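Local atomic coordinates of type III Pentaketide Synthase (Neurospora crassa, PDB entry 3EUO), a protein that belongs to the chalcone and stilbene synthase family and, as a type III polyketide synthase, probably transfers acyl groups to build pentaketides. Residues A[22-25]-A[26-30]; A[76-79]-A[80-84]; A[150-153]-A[154-158]; A[310-313]-A[314-318]. All blocks are in the same frame, centred on the assembly; numbering follows the deposited sequence.

Contact 1. Residues A[22-25]-A[26-30]; sequences IDIL and SKRYH
Arg28 and Ile24 meet through their torsions: CG2 of Ile24 is anti to its own N (chi1 -60°), and the Arg28 chain, extended through chi2, bends at chi3 (-74°), swinging its guanidinium back over the preceding turn of helix 20-29. CG2 of Ile24 thereby sits over one face of the guanidinium, 3.6 Å from Arg28 NH2. Obliquely to the same group, Leu25 CD2 comes within 3.9 Å of Arg28 NH1. The same methyl touches the Tyr29 ring, Leu25 CD2 lying 4.1 Å from Tyr29 CE2; the two side chains run alongside each other, pointing the same way. Four i to i+4 backbone bonds carry the helix through here, from Ser26 N to Ile22 O (2.8 Å) to Tyr29 N to Leu25 O (3.1 Å), the last being the most bent at 137°.

The polar ends reach beyond the helix: Asp23 forms a salt bridge with Arg44, and Tyr29 OH bonds to Asn63 while its ring makes a cation-pi contact with Arg182. Arg28 has weaker partners in Pro57 O and, as a long ion pair, Asp58. Its guanidinium is therefore probably placed by apolar packing as much as by charge.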
loop_
_atom_site.group_PDB
_atom_site.type_symbol
_atom_site.label_atom_id
_atom_site.label_comp_id
_atom_site.label_asym_id
_atom_site.label_seq_id
_atom_site.Cartn_x
_atom_site.Cartn_y
_atom_site.Cartn_z
ATOM N N ILE A 22 -21.535 12.617 -19.050
ATOM C CA ILE A 22 -21.581 13.500 -17.886
ATOM C C ILE A 22 -22.591 14.639 -18.076
ATOM O O ILE A 22 -23.133 15.136 -17.092
ATOM C CB ILE A 22 -20.192 14.023 -17.421
ATOM C CG1 ILE A 22 -19.560 14.951 -18.459
ATOM C CG2 ILE A 22 -19.254 12.857 -17.044
ATOM C CD1 ILE A 22 -18.401 15.772 -17.885
ATOM N N ASP A 23 -22.851 15.027 -19.330
ATOM C CA ASP A 23 -23.954 15.953 -19.646
ATOM C C ASP A 23 -25.274 15.377 -19.127
ATOM O O ASP A 23 -26.033 16.064 -18.435
ATOM C CB ASP A 23 -24.065 16.207 -21.154
ATOM C CG ASP A 23 -22.951 17.097 -21.695
ATOM O OD1 ASP A 23 -22.153 17.626 -20.895
ATOM O OD2 ASP A 23 -22.880 17.265 -22.932
ATOM N N ILE A 24 -25.523 14.109 -19.453
ATOM C CA ILE A 24 -26.740 13.418 -19.026
ATOM C C ILE A 24 -26.886 13.404 -17.504
ATOM O O ILE A 24 -27.943 13.765 -16.964
ATOM C CB ILE A 24 -26.800 11.953 -19.569
ATOM C CG1 ILE A 24 -26.774 11.915 -21.108
ATOM C CG2 ILE A 24 -28.004 11.214 -19.007
ATOM C CD1 ILE A 24 -27.871 12.705 -21.784
ATOM N N LEU A 25 -25.826 13.001 -16.811
ATOM C CA LEU A 25 -25.884 12.866 -15.364
ATOM C C LEU A 25 -25.930 14.209 -14.673
ATOM O O LEU A 25 -26.589 14.357 -13.652
ATOM C CB LEU A 25 -24.693 12.053 -14.844
ATOM C CG LEU A 25 -24.817 10.554 -15.094
ATOM C CD1 LEU A 25 -23.445 9.888 -14.896
ATOM C CD2 LEU A 25 -25.890 9.925 -14.182
ATOM N N SER A 26 -25.217 15.188 -15.223
ATOM C CA SER A 26 -25.212 16.520 -14.639
ATOM C C SER A 26 -26.630 17.076 -14.652
ATOM O O SER A 26 -27.155 17.507 -13.617
ATOM C CB SER A 26 -24.284 17.455 -15.407
ATOM O OG SER A 26 -24.288 18.737 -14.802
ATOM N N LYS A 27 -27.252 17.027 -15.828
ATOM C CA LYS A 27 -28.605 17.558 -16.020
ATOM C C LYS A 27 -29.631 16.822 -15.155
ATOM O O LYS A 27 -30.563 17.430 -14.620
ATOM C CB LYS A 27 -29.013 17.503 -17.498
ATOM C CG LYS A 27 -30.464 17.939 -17.728
ATOM C CD LYS A 27 -30.975 17.610 -19.114
ATOM C CE LYS A 27 -31.251 18.871 -19.909
ATOM N NZ LYS A 27 -32.327 18.627 -20.913
ATOM N N ARG A 28 -29.457 15.511 -15.028
ATOM C CA ARG A 28 -30.344 14.706 -14.199
ATOM C C ARG A 28 -30.307 15.129 -12.729
ATOM O O ARG A 28 -31.339 15.149 -12.073
ATOM C CB ARG A 28 -30.017 13.221 -14.358
ATOM C CG ARG A 28 -31.058 12.278 -13.774
ATOM C CD ARG A 28 -30.703 10.830 -14.091
ATOM N NE ARG A 28 -30.954 10.502 -15.495
ATOM C CZ ARG A 28 -30.311 9.556 -16.175
ATOM N NH1 ARG A 28 -29.357 8.837 -15.594
ATOM N NH2 ARG A 28 -30.615 9.329 -17.443
ATOM N N TYR A 29 -29.132 15.498 -12.218
ATOM C CA TYR A 29 -28.994 15.711 -10.770
ATOM C C TYR A 29 -28.718 17.121 -10.285
ATOM O O TYR A 29 -28.795 17.375 -9.079
ATOM C CB TYR A 29 -28.001 14.706 -10.169
ATOM C CG TYR A 29 -28.553 13.316 -10.287
ATOM C CD1 TYR A 29 -29.608 12.900 -9.473
ATOM C CD2 TYR A 29 -28.081 12.441 -11.262
ATOM C CE1 TYR A 29 -30.149 11.640 -9.602
ATOM C CE2 TYR A 29 -28.616 11.176 -11.400
ATOM C CZ TYR A 29 -29.655 10.786 -10.568
ATOM O OH TYR A 29 -30.202 9.538 -10.706
ATOM N N HIS A 30 -28.412 18.039 -11.201
ATOM C CA HIS A 30 -28.083 19.408 -10.804
ATOM C C HIS A 30 -28.626 20.465 -11.744
ATOM O O HIS A 30 -28.558 20.306 -12.968
ATOM C CB HIS A 30 -26.565 19.580 -10.633
ATOM C CG HIS A 30 -25.980 18.673 -9.596
ATOM N ND1 HIS A 30 -25.311 17.511 -9.911
ATOM C CD2 HIS A 30 -26.002 18.739 -8.243
ATOM C CE1 HIS A 30 -24.931 16.907 -8.800
ATOM N NE2 HIS A 30 -25.341 17.628 -7.773
#

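Contact 2. Residues A[76-79]-A[80-84]; sequences VFMS and DGVPL
Phe77 O receives two backbone donors, Gly81 N and Val82 N. The bond from Val82 N (3.0 Å) spans i to i+5, which makes the turn pi-type, and approaches almost in line with the carbonyl, with a C=O...N angle of 168°. Gly81 N, the i to i+4 donor 2.9 Å from Phe77 O, comes from above the carbonyl plane. One residue earlier, Val76 O is gripped by Asp80 N at 2.7 Å and only weakly, again i to i+5, by Gly81 N.

A side-chain hydrogen bond joins neighbours on the exposed edge. With Ser79 chi1 at 65°, its OG stands between the backbone N and carbonyl carbon and donates to Asp80 OD2 over 2.6 Å; Asp80 OD2 accepts with its anti lone pair, the one away from the other oxygen.

Apolar packing occupies another side. The Met78 chain, bent at chi2 and chi3, brings both SD and CE to 3.9 Å from Val82 CG2. Beyond this pair lies helix 119-127, where Met78 touches Tyr122 and Val82 packs on Val123; Phe77 makes an edge-to-face stack with Tyr119.

Proline contact comes last: Pro83 has no N-H to offer Ser79 O, and its CG sits 3.3 Å from that oxygen instead. A wider pi-type turn followed by a proline kink is thus built into helix 70-96 of the N-terminal chalcone synthase-type domain.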
loop_
_atom_site.group_PDB
_atom_site.type_symbol
_atom_site.label_atom_id
_atom_site.label_comp_id
_atom_site.label_asym_id
_atom_site.label_seq_id
_atom_site.Cartn_x
_atom_site.Cartn_y
_atom_site.Cartn_z
ATOM N N VAL A 76 -18.992 -2.103 -5.571
ATOM C CA VAL A 76 -18.898 -2.142 -7.035
ATOM C C VAL A 76 -17.449 -2.320 -7.524
ATOM O O VAL A 76 -17.207 -2.980 -8.552
ATOM C CB VAL A 76 -19.628 -0.931 -7.681
ATOM C CG1 VAL A 76 -19.252 -0.746 -9.156
ATOM C CG2 VAL A 76 -21.144 -1.127 -7.559
ATOM N N PHE A 77 -16.491 -1.763 -6.779
ATOM C CA PHE A 77 -15.072 -2.039 -7.049
ATOM C C PHE A 77 -14.835 -3.549 -7.024
ATOM O O PHE A 77 -14.171 -4.104 -7.904
ATOM C CB PHE A 77 -14.171 -1.334 -6.030
ATOM C CG PHE A 77 -12.701 -1.368 -6.387
ATOM C CD1 PHE A 77 -12.137 -0.338 -7.134
ATOM C CD2 PHE A 77 -11.886 -2.430 -5.980
ATOM C CE1 PHE A 77 -10.781 -0.359 -7.461
ATOM C CE2 PHE A 77 -10.521 -2.462 -6.306
ATOM C CZ PHE A 77 -9.975 -1.414 -7.044
ATOM N N MET A 78 -15.393 -4.215 -6.020
ATOM C CA MET A 78 -15.248 -5.666 -5.912
ATOM C C MET A 78 -16.034 -6.435 -6.981
ATOM O O MET A 78 -15.497 -7.379 -7.575
ATOM C CB MET A 78 -15.608 -6.138 -4.504
ATOM C CG MET A 78 -14.718 -5.523 -3.425
ATOM S SD MET A 78 -12.938 -5.888 -3.590
ATOM C CE MET A 78 -12.988 -7.645 -3.458
ATOM N N SER A 79 -17.275 -6.024 -7.251
ATOM C CA SER A 79 -18.120 -6.755 -8.215
ATOM C C SER A 79 -17.730 -6.529 -9.668
ATOM O O SER A 79 -17.794 -7.465 -10.476
ATOM C CB SER A 79 -19.612 -6.450 -8.028
ATOM O OG SER A 79 -19.927 -5.096 -8.316
ATOM N N ASP A 80 -17.333 -5.301 -9.996
ATOM C CA ASP A 80 -17.089 -4.904 -11.390
ATOM C C ASP A 80 -15.629 -4.590 -11.734
ATOM O O ASP A 80 -15.254 -4.612 -12.905
ATOM C CB ASP A 80 -17.990 -3.724 -11.768
ATOM C CG ASP A 80 -19.444 -4.133 -11.894
ATOM O OD1 ASP A 80 -19.965 -4.067 -13.021
ATOM O OD2 ASP A 80 -20.049 -4.546 -10.877
ATOM N N GLY A 81 -14.816 -4.295 -10.721
ATOM C CA GLY A 81 -13.394 -3.995 -10.935
ATOM C C GLY A 81 -12.525 -5.238 -10.844
ATOM O O GLY A 81 -11.728 -5.518 -11.740
ATOM N N VAL A 82 -12.689 -6.001 -9.768
ATOM C CA VAL A 82 -11.864 -7.202 -9.554
ATOM C C VAL A 82 -11.832 -8.169 -10.764
ATOM O O VAL A 82 -10.755 -8.632 -11.139
ATOM C CB VAL A 82 -12.192 -7.906 -8.194
ATOM C CG1 VAL A 82 -11.609 -9.330 -8.122
ATOM C CG2 VAL A 82 -11.679 -7.054 -7.040
ATOM N N PRO A 83 -12.994 -8.436 -11.405
ATOM C CA PRO A 83 -12.988 -9.288 -12.605
ATOM C C PRO A 83 -12.075 -8.781 -13.733
ATOM O O PRO A 83 -11.518 -9.591 -14.484
ATOM C CB PRO A 83 -14.456 -9.260 -13.054
ATOM C CG PRO A 83 -15.215 -9.006 -11.788
ATOM C CD PRO A 83 -14.366 -8.011 -11.062
ATOM N N LEU A 84 -11.937 -7.458 -13.858
ATOM C CA LEU A 84 -11.048 -6.859 -14.854
ATOM C C LEU A 84 -9.606 -7.194 -14.496
ATOM O O LEU A 84 -8.801 -7.552 -15.363
ATOM C CB LEU A 84 -11.224 -5.332 -14.894
ATOM C CG LEU A 84 -12.616 -4.755 -15.148
ATOM C CD1 LEU A 84 -12.611 -3.237 -14.983
ATOM C CD2 LEU A 84 -13.121 -5.161 -16.529
#

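Contact 3. Residues A[150-153]-A[154-158]; sequences LRTA and ANLCL
Thr152 and Leu156 pack one turn apart on the buried helix 145-162, which probably belongs to the central helical layer of the thiolase fold and here also borders the dimer interface. Their side chains run side by side, Thr152 CG2 and Leu156 CD1 being 4.1 Å apart; the methyl lies there because chi1 of -59° directs OG1 beside the backbone N, where it bonds to Ala148 O. Ala153 and Ala154 lie against the sheet, where Ala153 touches Ile169 and Val171 and both meet Leu210.

Polar groups also enter the subunit boundary. Glu134 OE1 of the second subunit takes both a salt bridge from Arg151 NH1 and a hydrogen bond from Asn155 ND2, while Arg151 NH2 is paired with Glu372 of its own chain. A buried arginine therefore has carboxylate partners in both subunits. Across the same boundary Thr152 packs on Val136 of the second subunit, Leu156 on its Asn155, and Asn155 on its Leu156.

Regular i to i+4 bonds run through the segment, among them Leu156 N to Thr152 O (3.0 Å). In another of them Cys157 N is 2.8 Å from Ala153 O, and Cys157 SG stands 3.5 Å from that same oxygen.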
loop_
_atom_site.group_PDB
_atom_site.type_symbol
_atom_site.label_atom_id
_atom_site.label_comp_id
_atom_site.label_asym_id
_atom_site.label_seq_id
_atom_site.Cartn_x
_atom_site.Cartn_y
_atom_site.Cartn_z
ATOM N N LEU A 150 5.948 -1.220 -10.825
ATOM C CA LEU A 150 6.992 -1.840 -11.635
ATOM C C LEU A 150 8.382 -1.732 -10.987
ATOM O O LEU A 150 9.126 -2.710 -10.956
ATOM C CB LEU A 150 7.022 -1.250 -13.056
ATOM C CG LEU A 150 7.957 -1.950 -14.048
ATOM C CD1 LEU A 150 7.509 -3.386 -14.350
ATOM C CD2 LEU A 150 8.083 -1.133 -15.326
ATOM N N ARG A 151 8.711 -0.544 -10.482
ATOM C CA ARG A 151 10.011 -0.295 -9.859
ATOM C C ARG A 151 10.148 -1.084 -8.556
ATOM O O ARG A 151 11.215 -1.646 -8.254
ATOM C CB ARG A 151 10.185 1.211 -9.613
ATOM C CG ARG A 151 11.454 1.601 -8.844
ATOM C CD ARG A 151 11.604 3.128 -8.708
ATOM N NE ARG A 151 10.375 3.765 -8.241
ATOM C CZ ARG A 151 9.924 3.700 -6.990
ATOM N NH1 ARG A 151 10.611 3.030 -6.069
ATOM N NH2 ARG A 151 8.782 4.299 -6.662
ATOM N N THR A 152 9.065 -1.124 -7.785
ATOM C CA THR A 152 9.030 -1.909 -6.557
ATOM C C THR A 152 9.240 -3.388 -6.890
ATOM O O THR A 152 10.070 -4.040 -6.272
ATOM C CB THR A 152 7.719 -1.705 -5.791
ATOM O OG1 THR A 152 7.585 -0.313 -5.465
ATOM C CG2 THR A 152 7.712 -2.527 -4.496
ATOM N N ALA A 153 8.506 -3.889 -7.883
ATOM C CA ALA A 153 8.703 -5.252 -8.386
ATOM C C ALA A 153 10.150 -5.529 -8.816
ATOM O O ALA A 153 10.663 -6.619 -8.575
ATOM C CB ALA A 153 7.753 -5.549 -9.528
ATOM N N ALA A 154 10.797 -4.550 -9.455
ATOM C CA ALA A 154 12.191 -4.704 -9.881
ATOM C C ALA A 154 13.104 -4.921 -8.679
ATOM O O ALA A 154 13.942 -5.823 -8.684
ATOM C CB ALA A 154 12.651 -3.490 -10.693
ATOM N N ASN A 155 12.928 -4.104 -7.642
ATOM C CA ASN A 155 13.704 -4.256 -6.410
ATOM C C ASN A 155 13.463 -5.622 -5.755
ATOM O O ASN A 155 14.399 -6.270 -5.290
ATOM C CB ASN A 155 13.369 -3.135 -5.419
ATOM C CG ASN A 155 13.849 -1.765 -5.886
ATOM O OD1 ASN A 155 14.808 -1.655 -6.652
ATOM N ND2 ASN A 155 13.202 -0.710 -5.387
ATOM N N LEU A 156 12.204 -6.058 -5.754
ATOM C CA LEU A 156 11.835 -7.349 -5.175
ATOM C C LEU A 156 12.428 -8.513 -5.979
ATOM O O LEU A 156 12.944 -9.476 -5.400
ATOM C CB LEU A 156 10.308 -7.466 -5.054
ATOM C CG LEU A 156 9.620 -6.478 -4.097
ATOM C CD1 LEU A 156 8.118 -6.614 -4.239
ATOM C CD2 LEU A 156 10.038 -6.713 -2.642
ATOM N N CYS A 157 12.368 -8.415 -7.306
ATOM C CA CYS A 157 13.032 -9.395 -8.175
ATOM C C CYS A 157 14.508 -9.523 -7.809
ATOM O O CYS A 157 15.028 -10.630 -7.664
ATOM C CB CYS A 157 12.919 -8.995 -9.649
ATOM S SG CYS A 157 11.380 -9.458 -10.447
ATOM N N LEU A 158 15.179 -8.387 -7.662
ATOM C CA LEU A 158 16.617 -8.397 -7.352
ATOM C C LEU A 158 16.918 -8.957 -5.952
ATOM O O LEU A 158 18.005 -9.504 -5.704
ATOM C CB LEU A 158 17.238 -7.010 -7.571
ATOM C CG LEU A 158 17.294 -6.533 -9.032
ATOM C CD1 LEU A 158 17.778 -5.103 -9.124
ATOM C CD2 LEU A 158 18.185 -7.444 -9.882
#

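Contact 4. Residues A[310-313]-A[314-318]; sequences MGLT and PEHMR
Thr313 and His316 grip each other twice, by backbone and by side chain, in the turn that leads from helix 300-310 into helix 318-327. The side-chain bond is short, 2.7 Å between Thr313 OG1 and His316 ND1, and the hydroxyl meets the imidazole at its edge, near the ring plane. Thr313 chi1 of 68° sets OG1 between its backbone N and carbonyl carbon, facing the ring. The other ring nitrogen, NE2, is bonded to Ala289 O, so both nitrogens of the imidazole have partners.

The backbone bond, His316 N to Thr313 O, measures 3.0 Å but is bent, with the donor standing well above the carbonyl plane, as expected for the tight 3-10 turn at 314-316. A weak bond from Met317 N to Pro314 O follows. Glu315 O is better served: Arg318 NH1 donates to it at 2.8 Å and 156°, with the oxygen almost exactly in the guanidinium plane, and Arg318 N adds a weak backbone bond. The same NH1 also forms a salt bridge with Asp292, while NE has a weak bond to Met347 O.

Leu312 completes the contact from over one face of the imidazole. Its CD2 lies 4.2 Å from the ring centroid of His316 in a CH-pi contact.

His316 joins the turn to its surroundings in two ways: its backbone is bonded to Trp293 of strand 292-295, and its NE2 reaches Ala289 O in the loop before that strand. With a polar bond at each ring nitrogen and an aliphatic contact over one face, the imidazole is held in one orientation.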
loop_
_atom_site.group_PDB
_atom_site.type_symbol
_atom_site.label_atom_id
_atom_site.label_comp_id
_atom_site.label_asym_id
_atom_site.label_seq_id
_atom_site.Cartn_x
_atom_site.Cartn_y
_atom_site.Cartn_z
ATOM N N MET A 310 10.858 18.046 -24.525
ATOM C CA MET A 310 11.874 17.085 -24.964
ATOM C C MET A 310 12.103 17.095 -26.483
ATOM O O MET A 310 12.887 16.297 -26.997
ATOM C CB MET A 310 11.530 15.659 -24.495
ATOM C CG MET A 310 11.360 15.449 -22.970
ATOM S SD MET A 310 12.661 16.124 -21.899
ATOM C CE MET A 310 14.098 15.165 -22.354
ATOM N N GLY A 311 11.420 17.989 -27.194
ATOM C CA GLY A 311 11.534 18.067 -28.654
ATOM C C GLY A 311 11.066 16.815 -29.379
ATOM O O GLY A 311 11.808 16.249 -30.196
ATOM N N LEU A 312 9.830 16.395 -29.096
ATOM C CA LEU A 312 9.262 15.159 -29.643
ATOM C C LEU A 312 8.068 15.433 -30.565
ATOM O O LEU A 312 7.475 16.508 -30.511
ATOM C CB LEU A 312 8.830 14.222 -28.497
ATOM C CG LEU A 312 9.877 13.886 -27.430
ATOM C CD1 LEU A 312 9.259 13.139 -26.245
ATOM C CD2 LEU A 312 11.023 13.079 -28.035
ATOM N N THR A 313 7.751 14.470 -31.429
ATOM C CA THR A 313 6.518 14.497 -32.213
ATOM C C THR A 313 5.452 13.694 -31.470
ATOM O O THR A 313 5.788 12.898 -30.590
ATOM C CB THR A 313 6.699 13.884 -33.626
ATOM O OG1 THR A 313 6.929 12.472 -33.522
ATOM C CG2 THR A 313 7.856 14.551 -34.382
ATOM N N PRO A 314 4.161 13.885 -31.822
ATOM C CA PRO A 314 3.117 13.065 -31.200
ATOM C C PRO A 314 3.322 11.578 -31.461
ATOM O O PRO A 314 2.933 10.748 -30.638
ATOM C CB PRO A 314 1.836 13.529 -31.906
ATOM C CG PRO A 314 2.145 14.866 -32.439
ATOM C CD PRO A 314 3.597 14.850 -32.785
ATOM N N GLU A 315 3.935 11.252 -32.597
ATOM C CA GLU A 315 4.185 9.874 -32.977
ATOM C C GLU A 315 5.187 9.186 -32.052
ATOM O O GLU A 315 5.164 7.962 -31.917
ATOM C CB GLU A 315 4.647 9.793 -34.434
ATOM C CG GLU A 315 3.508 9.990 -35.441
ATOM C CD GLU A 315 3.115 11.449 -35.636
ATOM O OE1 GLU A 315 3.916 12.346 -35.292
ATOM O OE2 GLU A 315 1.995 11.699 -36.137
ATOM N N HIS A 316 6.048 9.977 -31.414
ATOM C CA HIS A 316 6.971 9.464 -30.406
ATOM C C HIS A 316 6.213 8.857 -29.233
ATOM O O HIS A 316 6.684 7.909 -28.618
ATOM C CB HIS A 316 7.903 10.557 -29.898
ATOM C CG HIS A 316 9.067 10.823 -30.799
ATOM N ND1 HIS A 316 8.957 11.563 -31.956
ATOM C CD2 HIS A 316 10.365 10.451 -30.708
ATOM C CE1 HIS A 316 10.140 11.631 -32.545
ATOM N NE2 HIS A 316 11.010 10.961 -31.809
ATOM N N MET A 317 5.045 9.422 -28.931
ATOM C CA MET A 317 4.173 8.908 -27.878
ATOM C C MET A 317 2.844 8.385 -28.442
ATOM O O MET A 317 1.801 8.558 -27.816
ATOM C CB MET A 317 3.883 10.002 -26.846
ATOM C CG MET A 317 5.078 10.472 -26.042
ATOM S SD MET A 317 4.692 11.937 -25.041
ATOM C CE MET A 317 3.717 12.840 -26.157
ATOM N N ARG A 318 2.897 7.727 -29.603
ATOM C CA ARG A 318 1.694 7.277 -30.330
ATOM C C ARG A 318 0.735 6.382 -29.521
ATOM O O ARG A 318 -0.489 6.505 -29.637
ATOM C CB ARG A 318 2.090 6.579 -31.638
ATOM C CG ARG A 318 2.966 5.347 -31.455
ATOM C CD ARG A 318 3.654 4.981 -32.755
ATOM N NE ARG A 318 4.659 3.934 -32.579
ATOM C CZ ARG A 318 5.889 4.138 -32.112
ATOM N NH1 ARG A 318 6.285 5.352 -31.742
ATOM N NH2 ARG A 318 6.729 3.118 -32.009
#

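In the fold
The four contacts are separate local elements, met in series along the chain and nowhere touching. Contacts 1 and 3 lie furthest apart, about 44 Å between centres and on opposite sides of the chain's centre; contacts 2 and 4 are also on opposite sides, about 34 Å between centres. Contacts 1 and 2 are nearer, their closest atoms about 13 Å apart. Contacts 2 and 3 both belong to the N-terminal chalcone synthase-type region, contact 4 to the C-terminal one. Contact 3 alone reaches the second subunit. Its helix begins just after Cys143, found as 3-sulfinoalanine, an oxidised position consistent with the reactive cysteine of this family.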